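PDB 2IMP: lactaldehyde dehydrogenase from Escherichia coli, which oxidises L-lactaldehyde irreversibly to L-lactate with NAD+, acts well on glycolaldehyde too, and serves in the degradation of L-fucose and L-rhamnose. Local coordinates for residues R141-N153 against L216-G229. Sequence-based numbering, arbitrary orientation.
Sequences RALGVTTGILPWN and LAGNPKVAMVSMTG. With NAI (1,4-dihydronicotinamide adenine dinucleotide), chain D.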
loop_
_atom_site.group_PDB
_atom_site.type_symbol
_atom_site.label_atom_id
_atom_site.label_comp_id
_atom_site.label_asym_id
_atom_site.label_seq_id
_atom_site.Cartn_x
_atom_site.Cartn_y
_atom_site.Cartn_z
ATOM N N ARG A 141 8.633 13.700 0.476
ATOM C CA ARG A 141 8.979 15.067 0.108
ATOM C C ARG A 141 9.385 15.217 -1.360
ATOM O O ARG A 141 9.753 14.241 -2.006
ATOM C CB ARG A 141 10.149 15.574 0.963
ATOM C CG ARG A 141 10.029 15.348 2.461
ATOM C CD ARG A 141 8.880 16.128 3.066
ATOM N NE ARG A 141 8.985 16.175 4.522
ATOM C CZ ARG A 141 8.018 16.594 5.337
ATOM N NH1 ARG A 141 6.856 17.001 4.843
ATOM N NH2 ARG A 141 8.217 16.609 6.649
ATOM N N ALA A 142 9.315 16.443 -1.870
ATOM C CA ALA A 142 9.735 16.700 -3.236
ATOM C C ALA A 142 11.273 16.586 -3.360
ATOM O O ALA A 142 11.982 16.678 -2.357
ATOM C CB ALA A 142 9.292 18.092 -3.661
ATOM N N LEU A 143 11.768 16.360 -4.567
ATOM C CA LEU A 143 13.206 16.280 -4.770
ATOM C C LEU A 143 13.831 17.678 -4.785
ATOM O O LEU A 143 14.932 17.895 -4.290
ATOM C CB LEU A 143 13.522 15.590 -6.099
ATOM C CG LEU A 143 12.881 14.225 -6.319
ATOM C CD1 LEU A 143 13.363 13.640 -7.655
ATOM C CD2 LEU A 143 13.251 13.309 -5.145
ATOM N N GLY A 144 13.088 18.615 -5.360
ATOM C CA GLY A 144 13.553 19.984 -5.465
ATOM C C GLY A 144 13.475 20.376 -6.923
ATOM O O GLY A 144 12.389 20.410 -7.499
ATOM N N VAL A 145 14.622 20.673 -7.521
ATOM C CA VAL A 145 14.667 21.040 -8.931
ATOM C C VAL A 145 14.923 19.839 -9.847
ATOM O O VAL A 145 15.888 19.106 -9.648
ATOM C CB VAL A 145 15.776 22.077 -9.216
ATOM C CG1 VAL A 145 15.910 22.295 -10.726
ATOM C CG2 VAL A 145 15.457 23.396 -8.514
ATOM N N THR A 146 14.056 19.643 -10.834
ATOM C CA THR A 146 14.224 18.545 -11.771
ATOM C C THR A 146 14.300 19.024 -13.233
ATOM O O THR A 146 13.866 20.137 -13.560
ATOM C CB THR A 146 13.072 17.491 -11.655
ATOM O OG1 THR A 146 11.861 18.024 -12.207
ATOM C CG2 THR A 146 12.823 17.119 -10.185
ATOM N N THR A 147 14.873 18.192 -14.096
ATOM C CA THR A 147 14.976 18.547 -15.497
ATOM C C THR A 147 14.459 17.442 -16.420
ATOM O O THR A 147 14.480 16.257 -16.064
ATOM C CB THR A 147 16.437 18.908 -15.892
ATOM O OG1 THR A 147 17.293 17.774 -15.695
ATOM C CG2 THR A 147 16.951 20.060 -15.033
ATOM N N GLY A 148 13.979 17.849 -17.590
ATOM C CA GLY A 148 13.455 16.898 -18.544
ATOM C C GLY A 148 14.014 17.138 -19.930
ATOM O O GLY A 148 13.974 18.249 -20.459
ATOM N N ILE A 149 14.552 16.079 -20.508
ATOM C CA ILE A 149 15.111 16.123 -21.844
ATOM C C ILE A 149 14.261 15.238 -22.778
ATOM O O ILE A 149 14.192 14.021 -22.591
ATOM C CB ILE A 149 16.577 15.654 -21.798
ATOM C CG1 ILE A 149 17.352 16.535 -20.807
ATOM C CG2 ILE A 149 17.194 15.724 -23.171
ATOM C CD1 ILE A 149 18.781 16.099 -20.554
ATOM N N LEU A 150 13.614 15.857 -23.760
ATOM C CA LEU A 150 12.703 15.125 -24.633
ATOM C C LEU A 150 13.184 14.738 -26.050
ATOM O O LEU A 150 14.013 15.415 -26.653
ATOM C CB LEU A 150 11.400 15.914 -24.756
ATOM C CG LEU A 150 10.976 16.683 -23.502
ATOM C CD1 LEU A 150 9.709 17.464 -23.818
ATOM C CD2 LEU A 150 10.761 15.727 -22.326
ATOM N N PRO A 151 12.630 13.636 -26.585
ATOM C CA PRO A 151 12.930 13.088 -27.907
ATOM C C PRO A 151 11.946 13.671 -28.952
ATOM O O PRO A 151 11.045 14.436 -28.595
ATOM C CB PRO A 151 12.717 11.598 -27.699
ATOM C CG PRO A 151 11.482 11.595 -26.855
ATOM C CD PRO A 151 11.768 12.706 -25.831
ATOM N N TRP A 152 12.121 13.300 -30.219
ATOM C CA TRP A 152 11.234 13.793 -31.277
ATOM C C TRP A 152 9.898 13.034 -31.405
ATOM O O TRP A 152 8.936 13.563 -31.958
ATOM C CB TRP A 152 11.921 13.757 -32.639
ATOM C CG TRP A 152 12.351 12.407 -33.018
ATOM C CD1 TRP A 152 13.510 11.910 -32.785
ATOM C CD2 TRP A 152 11.575 11.371 -33.646
ATOM N NE1 TRP A 152 13.599 10.598 -33.215
ATOM C CE2 TRP A 152 12.418 10.242 -33.760
ATOM C CE3 TRP A 152 10.284 11.294 -34.125
ATOM C CZ2 TRP A 152 11.992 9.040 -34.316
ATOM C CZ3 TRP A 152 9.857 10.103 -34.677
ATOM C CH2 TRP A 152 10.717 8.988 -34.777
ATOM N N ASN A 153 9.864 11.795 -30.916
ATOM C CA ASN A 153 8.650 10.982 -30.963
ATOM C C ASN A 153 7.725 11.273 -29.757
ATOM O O ASN A 153 8.180 11.278 -28.613
ATOM C CB ASN A 153 9.019 9.495 -31.004
ATOM C CG ASN A 153 7.875 8.626 -31.498
ATOM O OD1 ASN A 153 7.312 8.874 -32.566
ATOM N ND2 ASN A 153 7.529 7.598 -30.727
ATOM N N LEU A 216 21.670 20.363 -18.154
ATOM C CA LEU A 216 20.505 19.926 -17.400
ATOM C C LEU A 216 20.783 18.614 -16.628
ATOM O O LEU A 216 20.106 18.288 -15.650
ATOM C CB LEU A 216 19.301 19.749 -18.333
ATOM C CG LEU A 216 18.792 21.026 -19.023
ATOM C CD1 LEU A 216 17.610 20.693 -19.919
ATOM C CD2 LEU A 216 18.392 22.068 -17.985
ATOM N N ALA A 217 21.793 17.882 -17.086
ATOM C CA ALA A 217 22.188 16.640 -16.441
ATOM C C ALA A 217 23.339 16.815 -15.421
ATOM O O ALA A 217 23.380 16.133 -14.392
ATOM C CB ALA A 217 22.591 15.605 -17.498
ATOM N N GLY A 218 24.239 17.753 -15.713
ATOM C CA GLY A 218 25.387 17.980 -14.854
ATOM C C GLY A 218 25.346 19.094 -13.828
ATOM O O GLY A 218 26.245 19.191 -12.997
ATOM N N ASN A 219 24.335 19.951 -13.870
ATOM C CA ASN A 219 24.261 21.026 -12.888
ATOM C C ASN A 219 23.979 20.493 -11.457
ATOM O O ASN A 219 23.016 19.756 -11.238
ATOM C CB ASN A 219 23.189 22.035 -13.300
ATOM C CG ASN A 219 23.213 23.285 -12.449
ATOM O OD1 ASN A 219 22.963 23.234 -11.243
ATOM N ND2 ASN A 219 23.522 24.420 -13.072
ATOM N N PRO A 220 24.827 20.862 -10.483
ATOM C CA PRO A 220 24.689 20.426 -9.087
ATOM C C PRO A 220 23.362 20.776 -8.370
ATOM O O PRO A 220 23.018 20.159 -7.366
ATOM C CB PRO A 220 25.904 21.063 -8.405
ATOM C CG PRO A 220 26.113 22.316 -9.196
ATOM C CD PRO A 220 25.923 21.836 -10.623
ATOM N N LYS A 221 22.632 21.760 -8.880
ATOM C CA LYS A 221 21.369 22.131 -8.259
ATOM C C LYS A 221 20.191 21.223 -8.665
ATOM O O LYS A 221 19.109 21.291 -8.084
ATOM C CB LYS A 221 21.026 23.582 -8.592
ATOM C CG LYS A 221 22.026 24.588 -8.056
ATOM C CD LYS A 221 21.591 26.003 -8.385
ATOM C CE LYS A 221 22.531 27.020 -7.770
ATOM N NZ LYS A 221 22.006 28.387 -7.964
ATOM N N VAL A 222 20.420 20.395 -9.678
ATOM C CA VAL A 222 19.395 19.476 -10.156
ATOM C C VAL A 222 19.309 18.188 -9.304
ATOM O O VAL A 222 20.291 17.467 -9.182
ATOM C CB VAL A 222 19.657 19.076 -11.634
ATOM C CG1 VAL A 222 18.641 18.032 -12.091
ATOM C CG2 VAL A 222 19.581 20.314 -12.525
ATOM N N ALA A 223 18.148 17.933 -8.704
ATOM C CA ALA A 223 17.960 16.736 -7.891
ATOM C C ALA A 223 17.781 15.458 -8.754
ATOM O O ALA A 223 18.205 14.367 -8.380
ATOM C CB ALA A 223 16.757 16.916 -6.977
ATOM N N MET A 224 17.151 15.625 -9.911
ATOM C CA MET A 224 16.944 14.517 -10.829
ATOM C C MET A 224 16.805 14.938 -12.297
ATOM O O MET A 224 16.150 15.934 -12.610
ATOM C CB MET A 224 15.697 13.701 -10.441
ATOM C CG MET A 224 15.412 12.521 -11.395
ATOM S SD MET A 224 14.065 11.400 -10.896
ATOM C CE MET A 224 12.606 12.362 -11.432
ATOM N N VAL A 225 17.458 14.188 -13.176
ATOM C CA VAL A 225 17.348 14.437 -14.596
ATOM C C VAL A 225 16.536 13.319 -15.278
ATOM O O VAL A 225 16.852 12.137 -15.143
ATOM C CB VAL A 225 18.740 14.565 -15.289
ATOM C CG1 VAL A 225 19.573 13.300 -15.080
ATOM C CG2 VAL A 225 18.541 14.829 -16.786
ATOM N N SER A 226 15.466 13.708 -15.959
ATOM C CA SER A 226 14.618 12.758 -16.655
ATOM C C SER A 226 14.740 12.876 -18.169
ATOM O O SER A 226 14.628 13.970 -18.723
ATOM C CB SER A 226 13.155 12.952 -16.251
ATOM O OG SER A 226 12.319 12.062 -16.975
ATOM N N MET A 227 14.973 11.753 -18.832
ATOM C CA MET A 227 15.126 11.775 -20.271
ATOM C C MET A 227 14.587 10.552 -21.018
ATOM O O MET A 227 14.651 9.420 -20.535
ATOM C CB MET A 227 16.609 11.980 -20.623
ATOM C CG MET A 227 16.953 11.812 -22.102
ATOM S SD MET A 227 17.423 10.122 -22.561
ATOM C CE MET A 227 17.786 10.328 -24.306
ATOM N N THR A 228 14.039 10.816 -22.194
ATOM C CA THR A 228 13.534 9.775 -23.062
ATOM C C THR A 228 14.180 9.897 -24.456
ATOM O O THR A 228 14.311 11.013 -24.971
ATOM C CB THR A 228 12.007 9.856 -23.191
ATOM O OG1 THR A 228 11.413 9.685 -21.897
ATOM C CG2 THR A 228 11.492 8.769 -24.128
ATOM N N GLY A 229 14.607 8.773 -25.027
ATOM C CA GLY A 229 15.241 8.805 -26.337
ATOM C C GLY A 229 16.217 7.667 -26.604
ATOM O O GLY A 229 15.972 6.531 -26.203
HETATM P PA NAI D . 18.187 11.294 -28.773
HETATM O O1A NAI D . 18.806 10.700 -27.577
HETATM O O2A NAI D . 19.174 11.472 -29.932
HETATM O O5B NAI D . 17.539 12.700 -28.381
HETATM C C5B NAI D . 16.594 12.868 -27.335
HETATM C C4B NAI D . 16.927 14.080 -26.451
HETATM O O4B NAI D . 18.189 13.921 -25.800
HETATM C C3B NAI D . 17.028 15.411 -27.213
HETATM O O3B NAI D . 16.373 16.444 -26.481
HETATM C C2B NAI D . 18.524 15.602 -27.365
HETATM O O2B NAI D . 18.952 16.917 -27.602
HETATM C C1B NAI D . 19.050 15.022 -26.076
HETATM N N9A NAI D . 20.472 14.572 -26.151
HETATM C C8A NAI D . 21.170 13.932 -27.174
HETATM N N7A NAI D . 22.460 13.734 -26.765
HETATM C C5A NAI D . 22.598 14.230 -25.516
HETATM C C6A NAI D . 23.687 14.296 -24.622
HETATM N N6A NAI D . 24.880 13.813 -24.961
HETATM N N1A NAI D . 23.505 14.887 -23.362
HETATM C C2A NAI D . 22.255 15.402 -22.991
HETATM N N3A NAI D . 21.176 15.332 -23.887
HETATM C C4A NAI D . 21.349 14.752 -25.122
HETATM O O3 NAI D . 16.983 10.307 -29.159
HETATM P PN NAI D . 15.812 10.558 -30.240
HETATM O O1N NAI D . 15.156 11.859 -30.015
HETATM O O2N NAI D . 14.939 9.336 -30.219
HETATM O O5D NAI D . 16.671 10.538 -31.612
HETATM C C5D NAI D . 17.020 11.665 -32.376
HETATM C C4D NAI D . 17.863 11.173 -33.530
HETATM O O4D NAI D . 18.457 12.291 -34.181
HETATM C C3D NAI D . 19.022 10.158 -33.402
HETATM O O3D NAI D . 18.626 8.899 -33.911
HETATM C C2D NAI D . 20.177 10.752 -34.166
HETATM O O2D NAI D . 20.886 9.799 -34.924
HETATM C C1D NAI D . 19.509 11.821 -34.996
HETATM N N1N NAI D . 20.488 12.887 -35.383
HETATM C C2N NAI D . 20.697 13.932 -34.475
HETATM C C3N NAI D . 21.613 14.969 -34.799
HETATM C C7N NAI D . 21.850 16.110 -33.835
HETATM O O7N NAI D . 22.751 17.107 -34.188
HETATM N N7N NAI D . 21.239 16.212 -32.653
HETATM C C4N NAI D . 22.300 14.915 -36.057
HETATM C C5N NAI D . 22.074 13.842 -36.967
HETATM C C6N NAI D . 21.155 12.828 -36.611
HETATM O O HOH W 1 17.233 20.614 -6.325
#
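Thr147 meets helix 209-218 and strand 222-227 at once, and its side chain can be followed atom by atom. CB packs against CB of Leu216; CG2 reaches CG2 of Val222 at 3.6 Å, the two side chains crossing at about a right angle. OG1, turned between its own backbone N and carbonyl carbon (chi1 62°), donates to Leu216 O at 2.9 Å and also lies 3.4 Å from Val225 CG2. OG1 stands 46° out of the Leu216 carbonyl plane, so it approaches from above it. The end of the helix is thus tied to the sheet by a buried hydroxyl. A valine here would probably keep much of the methyl packing but lose that tie, depriving Leu216 O of this donor. Main-chain bonds zip the strands: Thr147 N donates to Met224 O, Ser226 N to Thr147 O at 2.7 Å, and Ile149 N to Ser226 O. Thr147 thus bonds to both residues flanking its register partner Val225, and the strand directions differ by only 18°: a parallel pair. Parallel strands 134-149, 172-176, 202-204 and 222-227, the helices between them and the bound cofactor identify the Rossmann-like NAD-binding domain of aldehyde dehydrogenases. Ile149 projects from the same face as Thr147: its CB lies beside CB of Met227, CD1 touches CG2 of Val225 at 4.0 Å, and CG2, anti to the backbone N, is thereby directed to the cofactor's ribose, 3.3 Å from O4B. Helix 231-242 packs on this face through Ile237. Past the strand ends, Pro151 CD lies 3.2 Å from Thr228 O, while Leu150 O accepts from ribose hydroxyl O3B at 2.6 Å. Ser226, on the face shared with Met224, and Thr228, just past the strand, both hydrogen-bond through their hydroxyls to Lys162 NZ of helix 155-168, and Thr228 also touches the bound lactate.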